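Local coordinates for protein beta-phosphoglucomutase (Bacteroides vulgatus, PDB 3DV9) that probably interconverts beta-glucose 1-phosphate and glucose 6-phosphate as a magnesium-dependent phosphoglucomutase of the haloacid dehalogenase superfamily, at residues 48-54 with 92-97; 54-60 with 76-81; 113-118 with 145-150. One frame throughout, in Å; residues are numbered along the deposited sequence.

Interaction 1 (48-54 with 92-97)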
loop_
_atom_site.group_PDB
_atom_site.type_symbol
_atom_site.label_atom_id
_atom_site.label_comp_id
_atom_site.label_asym_id
_atom_site.label_seq_id
_atom_site.Cartn_x
_atom_site.Cartn_y
_atom_site.Cartn_z
ATOM N N ILE A 48 -0.745 3.550 -21.971
ATOM C CA ILE A 48 0.552 3.083 -22.430
ATOM C C ILE A 48 0.498 1.618 -22.902
ATOM O O ILE A 48 1.081 1.255 -23.911
ATOM C CB ILE A 48 1.628 3.296 -21.339
ATOM C CG1 ILE A 48 1.887 4.787 -21.143
ATOM C CG2 ILE A 48 2.926 2.514 -21.663
ATOM C CD1 ILE A 48 1.845 5.591 -22.447
HETATM N N MSE A 49 -0.183 0.776 -22.145
HETATM C CA MSE A 49 -0.422 -0.601 -22.567
HETATM C C MSE A 49 -1.113 -0.657 -23.922
HETATM O O MSE A 49 -0.729 -1.458 -24.773
HETATM C CB MSE A 49 -1.223 -1.361 -21.495
HETATM C CG MSE A 49 -0.354 -1.676 -20.251
HETATM SE SE MSE A 49 1.124 -2.899 -20.663
HETATM C CE MSE A 49 0.169 -4.591 -20.543
ATOM N N LYS A 50 -2.099 0.216 -24.130
ATOM C CA LYS A 50 -2.808 0.311 -25.435
ATOM C C LYS A 50 -1.838 0.654 -26.576
ATOM O O LYS A 50 -1.917 0.061 -27.668
ATOM C CB LYS A 50 -3.944 1.347 -25.359
ATOM C CG LYS A 50 -4.802 1.437 -26.605
ATOM C CD LYS A 50 -5.928 2.445 -26.375
ATOM C CE LYS A 50 -6.833 2.662 -27.601
ATOM N NZ LYS A 50 -8.044 1.773 -27.643
ATOM N N ARG A 51 -0.923 1.590 -26.310
ATOM C CA ARG A 51 0.073 2.019 -27.279
ATOM C C ARG A 51 0.982 0.861 -27.704
ATOM O O ARG A 51 1.437 0.814 -28.852
ATOM C CB ARG A 51 0.949 3.133 -26.691
ATOM C CG ARG A 51 1.900 3.728 -27.695
ATOM C CD ARG A 51 2.852 4.715 -27.009
ATOM N NE ARG A 51 2.045 5.811 -26.447
ATOM C CZ ARG A 51 2.501 6.697 -25.563
ATOM N NH1 ARG A 51 3.745 6.619 -25.117
ATOM N NH2 ARG A 51 1.680 7.653 -25.100
ATOM N N PHE A 52 1.278 -0.037 -26.767
ATOM C CA PHE A 52 2.102 -1.231 -27.027
ATOM C C PHE A 52 1.269 -2.442 -27.516
ATOM O O PHE A 52 1.768 -3.539 -27.670
ATOM C CB PHE A 52 2.920 -1.572 -25.788
ATOM C CG PHE A 52 4.123 -0.701 -25.605
ATOM C CD1 PHE A 52 5.390 -1.151 -26.002
ATOM C CD2 PHE A 52 4.008 0.572 -25.027
ATOM C CE1 PHE A 52 6.510 -0.362 -25.842
ATOM C CE2 PHE A 52 5.150 1.396 -24.857
ATOM C CZ PHE A 52 6.395 0.924 -25.250
ATOM N N GLY A 53 -0.006 -2.222 -27.792
ATOM C CA GLY A 53 -0.862 -3.263 -28.374
ATOM C C GLY A 53 -1.508 -4.211 -27.372
ATOM O O GLY A 53 -2.014 -5.255 -27.756
ATOM N N PHE A 54 -1.508 -3.829 -26.088
ATOM C CA PHE A 54 -2.066 -4.638 -25.016
ATOM C C PHE A 54 -3.343 -4.026 -24.413
ATOM O O PHE A 54 -3.467 -2.805 -24.303
ATOM C CB PHE A 54 -1.057 -4.770 -23.862
ATOM C CG PHE A 54 0.198 -5.547 -24.196
ATOM C CD1 PHE A 54 0.144 -6.903 -24.549
ATOM C CD2 PHE A 54 1.455 -4.925 -24.114
ATOM C CE1 PHE A 54 1.313 -7.638 -24.837
ATOM C CE2 PHE A 54 2.660 -5.663 -24.405
ATOM C CZ PHE A 54 2.574 -7.017 -24.765
ATOM N N ALA A 92 10.780 -0.646 -22.101
ATOM C CA ALA A 92 10.119 0.335 -22.966
ATOM C C ALA A 92 8.751 0.744 -22.417
ATOM O O ALA A 92 8.397 1.929 -22.399
ATOM C CB ALA A 92 9.973 -0.225 -24.372
ATOM N N ILE A 93 7.988 -0.250 -21.970
ATOM C CA ILE A 93 6.659 -0.010 -21.433
ATOM C C ILE A 93 6.788 0.778 -20.130
ATOM O O ILE A 93 6.149 1.817 -19.974
ATOM C CB ILE A 93 5.883 -1.316 -21.245
ATOM C CG1 ILE A 93 5.611 -1.954 -22.620
ATOM C CG2 ILE A 93 4.573 -1.067 -20.423
ATOM C CD1 ILE A 93 5.145 -3.452 -22.565
ATOM N N TYR A 94 7.642 0.328 -19.211
ATOM C CA TYR A 94 7.779 1.080 -17.964
ATOM C C TYR A 94 8.214 2.536 -18.207
ATOM O O TYR A 94 7.664 3.465 -17.580
ATOM C CB TYR A 94 8.679 0.388 -16.928
ATOM C CG TYR A 94 8.473 0.979 -15.538
ATOM C CD1 TYR A 94 7.212 0.915 -14.897
ATOM C CD2 TYR A 94 9.515 1.638 -14.868
ATOM C CE1 TYR A 94 7.006 1.474 -13.633
ATOM C CE2 TYR A 94 9.311 2.208 -13.585
ATOM C CZ TYR A 94 8.053 2.119 -12.978
ATOM O OH TYR A 94 7.844 2.663 -11.713
ATOM N N GLN A 95 9.165 2.747 -19.129
ATOM C CA GLN A 95 9.641 4.098 -19.441
ATOM C C GLN A 95 8.502 4.971 -19.970
ATOM O O GLN A 95 8.327 6.117 -19.537
ATOM C CB GLN A 95 10.812 4.065 -20.439
ATOM C CG GLN A 95 12.166 3.722 -19.812
ATOM C CD GLN A 95 13.356 3.961 -20.748
ATOM O OE1 GLN A 95 13.203 4.485 -21.858
ATOM N NE2 GLN A 95 14.552 3.565 -20.301
ATOM N N ALA A 96 7.724 4.429 -20.904
ATOM C CA ALA A 96 6.614 5.181 -21.476
ATOM C C ALA A 96 5.568 5.526 -20.409
ATOM O O ALA A 96 5.003 6.622 -20.416
ATOM C CB ALA A 96 5.978 4.425 -22.656
ATOM N N LYS A 97 5.333 4.590 -19.496
ATOM C CA LYS A 97 4.345 4.761 -18.448
ATOM C C LYS A 97 4.780 5.847 -17.459
ATOM O O LYS A 97 3.958 6.666 -17.016
ATOM C CB LYS A 97 4.111 3.434 -17.728
ATOM C CG LYS A 97 2.986 3.495 -16.649
ATOM C CD LYS A 97 3.544 3.108 -15.318
ATOM C CE LYS A 97 3.875 4.322 -14.463
ATOM N NZ LYS A 97 2.820 4.682 -13.438
HETATM O O HOH W 1 4.854 8.001 -22.702
#

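Interaction 2 (54-60 with 76-81). With EDO (1,2-ethanediol), chain D.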
loop_
_atom_site.group_PDB
_atom_site.type_symbol
_atom_site.label_atom_id
_atom_site.label_comp_id
_atom_site.label_asym_id
_atom_site.label_seq_id
_atom_site.Cartn_x
_atom_site.Cartn_y
_atom_site.Cartn_z
ATOM N N PHE A 54 -1.508 -3.829 -26.088
ATOM C CA PHE A 54 -2.066 -4.638 -25.016
ATOM C C PHE A 54 -3.343 -4.026 -24.413
ATOM O O PHE A 54 -3.467 -2.805 -24.303
ATOM C CB PHE A 54 -1.057 -4.770 -23.862
ATOM C CG PHE A 54 0.198 -5.547 -24.196
ATOM C CD1 PHE A 54 0.144 -6.903 -24.549
ATOM C CD2 PHE A 54 1.455 -4.925 -24.114
ATOM C CE1 PHE A 54 1.313 -7.638 -24.837
ATOM C CE2 PHE A 54 2.660 -5.663 -24.405
ATOM C CZ PHE A 54 2.574 -7.017 -24.765
ATOM N N GLY A 55 -4.255 -4.879 -23.967
ATOM C CA GLY A 55 -5.492 -4.412 -23.373
ATOM C C GLY A 55 -5.463 -4.515 -21.863
ATOM O O GLY A 55 -5.710 -5.579 -21.308
ATOM N N LEU A 56 -5.188 -3.397 -21.205
ATOM C CA LEU A 56 -5.310 -3.306 -19.742
ATOM C C LEU A 56 -6.258 -2.151 -19.417
ATOM O O LEU A 56 -5.942 -0.986 -19.665
ATOM C CB LEU A 56 -3.927 -3.096 -19.098
ATOM C CG LEU A 56 -3.832 -3.006 -17.562
ATOM C CD1 LEU A 56 -4.064 -4.364 -16.849
ATOM C CD2 LEU A 56 -2.473 -2.411 -17.113
ATOM N N SER A 57 -7.443 -2.478 -18.912
ATOM C CA SER A 57 -8.426 -1.435 -18.564
ATOM C C SER A 57 -7.990 -0.735 -17.277
ATOM O O SER A 57 -7.217 -1.297 -16.482
ATOM C CB SER A 57 -9.828 -2.020 -18.374
ATOM O OG SER A 57 -9.916 -2.680 -17.116
ATOM N N ARG A 58 -8.511 0.473 -17.077
ATOM C CA ARG A 58 -8.296 1.246 -15.840
ATOM C C ARG A 58 -8.661 0.437 -14.611
ATOM O O ARG A 58 -7.935 0.469 -13.622
ATOM C CB ARG A 58 -9.113 2.544 -15.843
ATOM C CG ARG A 58 -8.561 3.604 -16.787
ATOM C CD ARG A 58 -9.694 4.548 -17.226
ATOM N NE ARG A 58 -9.277 5.311 -18.401
ATOM C CZ ARG A 58 -9.690 5.103 -19.653
ATOM N NH1 ARG A 58 -10.582 4.156 -19.937
ATOM N NH2 ARG A 58 -9.205 5.858 -20.624
ATOM N N GLU A 59 -9.779 -0.294 -14.675
ATOM C CA GLU A 59 -10.222 -1.133 -13.563
ATOM C C GLU A 59 -9.273 -2.297 -13.301
ATOM O O GLU A 59 -8.965 -2.590 -12.160
ATOM C CB GLU A 59 -11.608 -1.679 -13.835
ATOM C CG GLU A 59 -12.665 -0.602 -13.679
ATOM C CD GLU A 59 -12.883 0.201 -14.949
ATOM O OE1 GLU A 59 -12.358 -0.167 -16.035
ATOM O OE2 GLU A 59 -13.622 1.209 -14.852
ATOM N N GLU A 60 -8.794 -2.950 -14.356
ATOM C CA GLU A 60 -7.816 -3.999 -14.135
ATOM C C GLU A 60 -6.503 -3.431 -13.561
ATOM O O GLU A 60 -5.868 -4.090 -12.724
ATOM C CB GLU A 60 -7.593 -4.870 -15.372
ATOM C CG GLU A 60 -6.939 -6.209 -15.010
ATOM C CD GLU A 60 -6.408 -6.957 -16.215
ATOM O OE1 GLU A 60 -5.684 -7.960 -16.027
ATOM O OE2 GLU A 60 -6.699 -6.527 -17.342
ATOM N N VAL A 76 -0.674 -9.723 -18.666
ATOM C CA VAL A 76 -1.422 -9.347 -19.850
ATOM C C VAL A 76 -0.808 -9.989 -21.104
ATOM O O VAL A 76 -1.534 -10.418 -22.009
ATOM C CB VAL A 76 -1.494 -7.818 -20.024
ATOM C CG1 VAL A 76 -2.286 -7.449 -21.268
ATOM C CG2 VAL A 76 -2.093 -7.169 -18.775
ATOM N N SER A 77 0.520 -10.040 -21.170
ATOM C CA SER A 77 1.201 -10.646 -22.328
ATOM C C SER A 77 0.886 -12.139 -22.472
ATOM O O SER A 77 0.569 -12.624 -23.580
ATOM C CB SER A 77 2.708 -10.435 -22.240
ATOM O OG SER A 77 3.350 -10.985 -23.386
ATOM N N ARG A 78 0.973 -12.864 -21.357
ATOM C CA ARG A 78 0.727 -14.303 -21.369
ATOM C C ARG A 78 -0.656 -14.598 -21.908
ATOM O O ARG A 78 -0.827 -15.487 -22.732
ATOM C CB ARG A 78 0.883 -14.917 -19.986
ATOM C CG ARG A 78 2.319 -15.177 -19.583
ATOM C CD ARG A 78 2.405 -16.098 -18.353
ATOM N NE ARG A 78 1.798 -15.518 -17.150
ATOM C CZ ARG A 78 2.406 -14.661 -16.332
ATOM N NH1 ARG A 78 3.652 -14.264 -16.578
ATOM N NH2 ARG A 78 1.768 -14.196 -15.265
ATOM N N ARG A 79 -1.640 -13.835 -21.460
ATOM C CA ARG A 79 -3.005 -14.107 -21.862
ATOM C C ARG A 79 -3.330 -13.698 -23.298
ATOM O O ARG A 79 -4.157 -14.342 -23.940
ATOM C CB ARG A 79 -4.000 -13.508 -20.872
ATOM C CG ARG A 79 -4.404 -12.095 -21.139
ATOM C CD ARG A 79 -5.228 -11.593 -20.001
ATOM N NE ARG A 79 -5.548 -10.180 -20.171
ATOM C CZ ARG A 79 -5.796 -9.348 -19.172
ATOM N NH1 ARG A 79 -5.734 -9.785 -17.923
ATOM N NH2 ARG A 79 -6.074 -8.076 -19.434
ATOM N N GLU A 80 -2.673 -12.652 -23.803
ATOM C CA GLU A 80 -2.934 -12.151 -25.158
ATOM C C GLU A 80 -2.066 -12.833 -26.208
ATOM O O GLU A 80 -2.492 -12.991 -27.356
ATOM C CB GLU A 80 -2.742 -10.638 -25.232
ATOM C CG GLU A 80 -3.794 -9.841 -24.484
ATOM C CD GLU A 80 -3.812 -8.367 -24.853
ATOM O OE1 GLU A 80 -3.011 -7.942 -25.732
ATOM O OE2 GLU A 80 -4.663 -7.643 -24.297
ATOM N N ARG A 81 -0.865 -13.252 -25.796
ATOM C CA ARG A 81 0.184 -13.736 -26.700
ATOM C C ARG A 81 0.690 -15.128 -26.330
ATOM O O ARG A 81 1.415 -15.748 -27.103
ATOM C CB ARG A 81 1.375 -12.767 -26.688
ATOM C CG ARG A 81 1.032 -11.339 -27.079
ATOM C CD ARG A 81 2.291 -10.517 -27.367
ATOM N NE ARG A 81 3.161 -10.372 -26.191
ATOM C CZ ARG A 81 4.331 -9.734 -26.199
ATOM N NH1 ARG A 81 4.787 -9.182 -27.319
ATOM N NH2 ARG A 81 5.057 -9.671 -25.098
HETATM C C1 EDO D . -11.262 4.072 -13.113
HETATM O O1 EDO D . -11.836 4.177 -14.425
HETATM C C2 EDO D . -12.298 3.829 -12.013
HETATM O O2 EDO D . -13.589 4.415 -12.315
#

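Interaction 3 (113-118 with 145-150)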
loop_
_atom_site.group_PDB
_atom_site.type_symbol
_atom_site.label_atom_id
_atom_site.label_comp_id
_atom_site.label_asym_id
_atom_site.label_seq_id
_atom_site.Cartn_x
_atom_site.Cartn_y
_atom_site.Cartn_z
ATOM N N ALA A 113 -4.553 12.221 5.609
ATOM C CA ALA A 113 -3.230 11.538 5.717
ATOM C C ALA A 113 -2.229 12.356 6.567
ATOM O O ALA A 113 -1.586 11.839 7.466
ATOM C CB ALA A 113 -2.653 11.282 4.304
ATOM N N LEU A 114 -2.081 13.643 6.255
ATOM C CA LEU A 114 -1.121 14.452 7.033
ATOM C C LEU A 114 -1.549 14.515 8.502
ATOM O O LEU A 114 -0.694 14.391 9.394
ATOM C CB LEU A 114 -1.008 15.848 6.410
ATOM C CG LEU A 114 -0.176 16.834 7.236
ATOM C CD1 LEU A 114 1.222 16.351 7.415
ATOM C CD2 LEU A 114 -0.171 18.167 6.484
ATOM N N GLU A 115 -2.847 14.677 8.754
ATOM C CA GLU A 115 -3.327 14.731 10.119
ATOM C C GLU A 115 -3.038 13.440 10.894
ATOM O O GLU A 115 -2.561 13.474 12.039
ATOM C CB GLU A 115 -4.797 15.047 10.178
ATOM C CG GLU A 115 -5.275 15.179 11.639
ATOM C CD GLU A 115 -6.717 15.670 11.719
ATOM O OE1 GLU A 115 -7.265 16.128 10.687
ATOM O OE2 GLU A 115 -7.300 15.609 12.809
ATOM N N VAL A 116 -3.365 12.288 10.324
ATOM C CA VAL A 116 -3.093 11.038 11.039
ATOM C C VAL A 116 -1.589 10.768 11.259
ATOM O O VAL A 116 -1.211 10.297 12.332
ATOM C CB VAL A 116 -3.861 9.817 10.447
ATOM C CG1 VAL A 116 -3.148 9.251 9.173
ATOM C CG2 VAL A 116 -4.071 8.764 11.524
ATOM N N LEU A 117 -0.749 11.121 10.291
ATOM C CA LEU A 117 0.716 10.952 10.402
ATOM C C LEU A 117 1.251 11.830 11.524
ATOM O O LEU A 117 2.140 11.428 12.277
ATOM C CB LEU A 117 1.399 11.310 9.086
ATOM C CG LEU A 117 1.201 10.214 8.029
ATOM C CD1 LEU A 117 1.544 10.739 6.617
ATOM C CD2 LEU A 117 2.005 8.938 8.437
ATOM N N THR A 118 0.699 13.025 11.667
ATOM C CA THR A 118 1.167 13.936 12.740
ATOM C C THR A 118 0.797 13.376 14.119
ATOM O O THR A 118 1.584 13.520 15.071
ATOM C CB THR A 118 0.665 15.403 12.543
ATOM O OG1 THR A 118 -0.748 15.479 12.782
ATOM C CG2 THR A 118 0.955 15.883 11.139
ATOM N N ASN A 145 5.285 17.185 1.358
ATOM C CA ASN A 145 3.868 16.960 1.661
ATOM C C ASN A 145 3.640 16.490 3.083
ATOM O O ASN A 145 2.606 16.724 3.655
ATOM C CB ASN A 145 3.231 16.004 0.662
ATOM C CG ASN A 145 3.025 16.645 -0.650
ATOM O OD1 ASN A 145 1.967 17.225 -0.900
ATOM N ND2 ASN A 145 4.044 16.592 -1.503
ATOM N N PHE A 146 4.638 15.811 3.646
ATOM C CA PHE A 146 4.551 15.264 5.014
ATOM C C PHE A 146 5.840 15.653 5.767
ATOM O O PHE A 146 6.706 14.780 6.022
ATOM C CB PHE A 146 4.343 13.717 4.931
ATOM C CG PHE A 146 3.175 13.323 4.051
ATOM C CD1 PHE A 146 1.866 13.534 4.476
ATOM C CD2 PHE A 146 3.390 12.784 2.769
ATOM C CE1 PHE A 146 0.756 13.181 3.636
ATOM C CE2 PHE A 146 2.323 12.441 1.923
ATOM C CZ PHE A 146 0.992 12.644 2.343
ATOM N N PRO A 147 5.990 16.943 6.086
ATOM C CA PRO A 147 7.313 17.436 6.500
ATOM C C PRO A 147 7.820 16.777 7.803
ATOM O O PRO A 147 7.116 16.757 8.834
ATOM C CB PRO A 147 7.110 18.968 6.666
ATOM C CG PRO A 147 5.860 19.292 5.950
ATOM C CD PRO A 147 4.993 18.037 6.067
ATOM N N GLY A 148 9.012 16.186 7.728
ATOM C CA GLY A 148 9.645 15.525 8.861
ATOM C C GLY A 148 9.005 14.227 9.341
ATOM O O GLY A 148 9.365 13.721 10.413
ATOM N N ILE A 149 8.073 13.679 8.557
ATOM C CA ILE A 149 7.329 12.481 8.984
ATOM C C ILE A 149 8.121 11.217 8.651
ATOM O O ILE A 149 8.263 10.342 9.510
ATOM C CB ILE A 149 5.898 12.409 8.350
ATOM C CG1 ILE A 149 5.067 13.657 8.757
ATOM C CG2 ILE A 149 5.200 11.007 8.632
ATOM C CD1 ILE A 149 4.819 13.781 10.240
ATOM N N PHE A 150 8.627 11.117 7.419
ATOM C CA PHE A 150 9.292 9.898 6.956
ATOM C C PHE A 150 10.796 10.041 6.877
ATOM O O PHE A 150 11.303 11.143 6.664
ATOM C CB PHE A 150 8.763 9.443 5.599
ATOM C CG PHE A 150 7.289 9.183 5.601
ATOM C CD1 PHE A 150 6.779 8.051 6.271
ATOM C CD2 PHE A 150 6.419 10.097 5.010
ATOM C CE1 PHE A 150 5.402 7.807 6.307
ATOM C CE2 PHE A 150 5.048 9.880 5.028
ATOM C CZ PHE A 150 4.531 8.733 5.675
#

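Interaction 1 (48-54 with 92-97)
Ile48 and Met49 of the last turn of helix 38-51, with Phe52 just beyond it, pack against Ile93 and Ala96 of helix 87-101 in an apolar helix-helix contact within the helical cap of a haloacid dehalogenase (HAD) fold. No direct hydrogen bond crosses it; the fit of side chains does the work. Its centrepiece is a CH-pi contact: Ile93 CG1 lies 3.5 Å from the centroid of the Phe52 ring and only 13° off its normal. The ring is brought over the neighbouring helix by CG standing anti to the carbonyl carbon (chi1 -78°), and its rim meets the two alanines, CE1 against Ala92 CB and, edge-on, CE2 against Ala96 CB. Were Phe52 reduced to an alanine, Ile93 CG1 would probably lose the face it rests on and a gap would open beside Ala92 and Ala96. The other branches of Ile93 are also in contact. Its CG2 touches the selenium of Met49, a selenomethionine, at 3.9 Å, while CD1 meets the edge of the Phe54 ring through CE2. Ile48 packs one turn further along: CG2 on Ala96 CB at 3.7 Å, CG1 against Lys97 CA at 3.6 Å. Helix 38-51 ends just here in a Schellman motif, with Phe54 N bonded to Met49 O, Gly53 N to Lys50 O, and Gly53 as the C-prime residue of positive phi. At the exposed margin the helices are joined through one water, which accepts from Arg51 NH1 at 3.0 Å and donates to Ala96 O at 2.7 Å.

Interaction 2 (54-60 with 76-81)
Polar bonds, a guanidinium-ring contact and apolar packing together join Phe54, Gly55 and Glu60 to the last turns of helix 69-81. Arg79 and Glu60 form an end-on, two-pronged salt bridge: NH1 bonds Glu60 OE1 at 2.6 Å, and NH2 bonds the syn lone pair of Glu60 OE2 at 2.7 Å, nearly straight at 173°. Arg79 reaches it with CG set between the backbone N and the carbonyl carbon (chi1 88°) and the rest of its chain extended. The two planes are nearly coplanar, and the paired bonds restrain the rotation of both groups; Glu60 OE1 also bonds His64. Arg79 NH2 adds a weak bond to Gly55 O, and Gly55 N donates to Glu80 OE2 at 2.8 Å.

Phe54 sends CZ over the centre of one face of the Arg81 guanidinium, 3.5 Å from Arg81 CZ, with the two planes 89° apart. That guanidinium is held side-on, NE and NH2 both donating to Ser77 OG, which in turn bonds His83 O; Arg81 NH1 pairs with Glu89.

In the apolar part, Val76 CG1 lies against Phe54 CB, and Val76 CG2 meets Leu56 CD1 at 3.9 Å. Ser57 OG accepts from Glu60 N, the N-cap bond that starts helix 58-63. The linker between helices 38-51 and 58-63 is thus fastened to the end of helix 69-81, within what is probably the alpha-helical cap of this HAD-family protein.

Interaction 3 (113-118 with 145-150)
Leu117 occupies the tightly packed side of this contact, where its two methyl branches reach three partners. CD1 lies 3.5 Å from Phe146 CD1 and also touches Phe150 CZ, while CD2 shares that same Phe150 CZ and packs against Ile149 CG2 at 3.8 Å. CG, anti to the carbonyl carbon (chi1 -75°), carries both methyls to the loop, where the leucine crosses the Phe150 side chain at about a right angle. The Phe146 ring turns its edge to the helix start, near Leu114 N, and CE1 meets Ala113 CB at 4.0 Å. Leu34 and Pro127 close in on Leu117 from beyond the two segments, and Phe35 meets the Phe146 ring edge-to-face.

Toward solvent the fit slackens. Leu114 CD1 makes longer approaches, 4.1 Å to Phe146 CD1 and 4.3 Å to Pro147 CD. Lys121 NZ bonds Gly148 O and Ile149 O, tying the turn to the same helix. Helix 113-122 thus packs against the loop between helix 139-145 and strand 155-156, beside the parallel sheet of the Rossmann-like HAD core.

Interactions 1 and 2 form one continuous cluster, their centres 11 Å apart, while interaction 3 belongs to a different part of the molecule. Phe54 is shared by the first two, and Met49 of interaction 1 reaches interaction 2 directly, with its CE 3.7 Å from Val76 CB and its CG 3.9 Å from Leu56 CD2. Interaction 3 lies in the core, its centre 34 Å from that of interaction 1 and 36 Å from that of interaction 2. The magnesium ion, at the site formed with Asp29, Asp31, Glu65 and Asn190, is about 12 Å from the side chain of Lys97 in interaction 1 and about 12 Å from that of Ala113 in interaction 3.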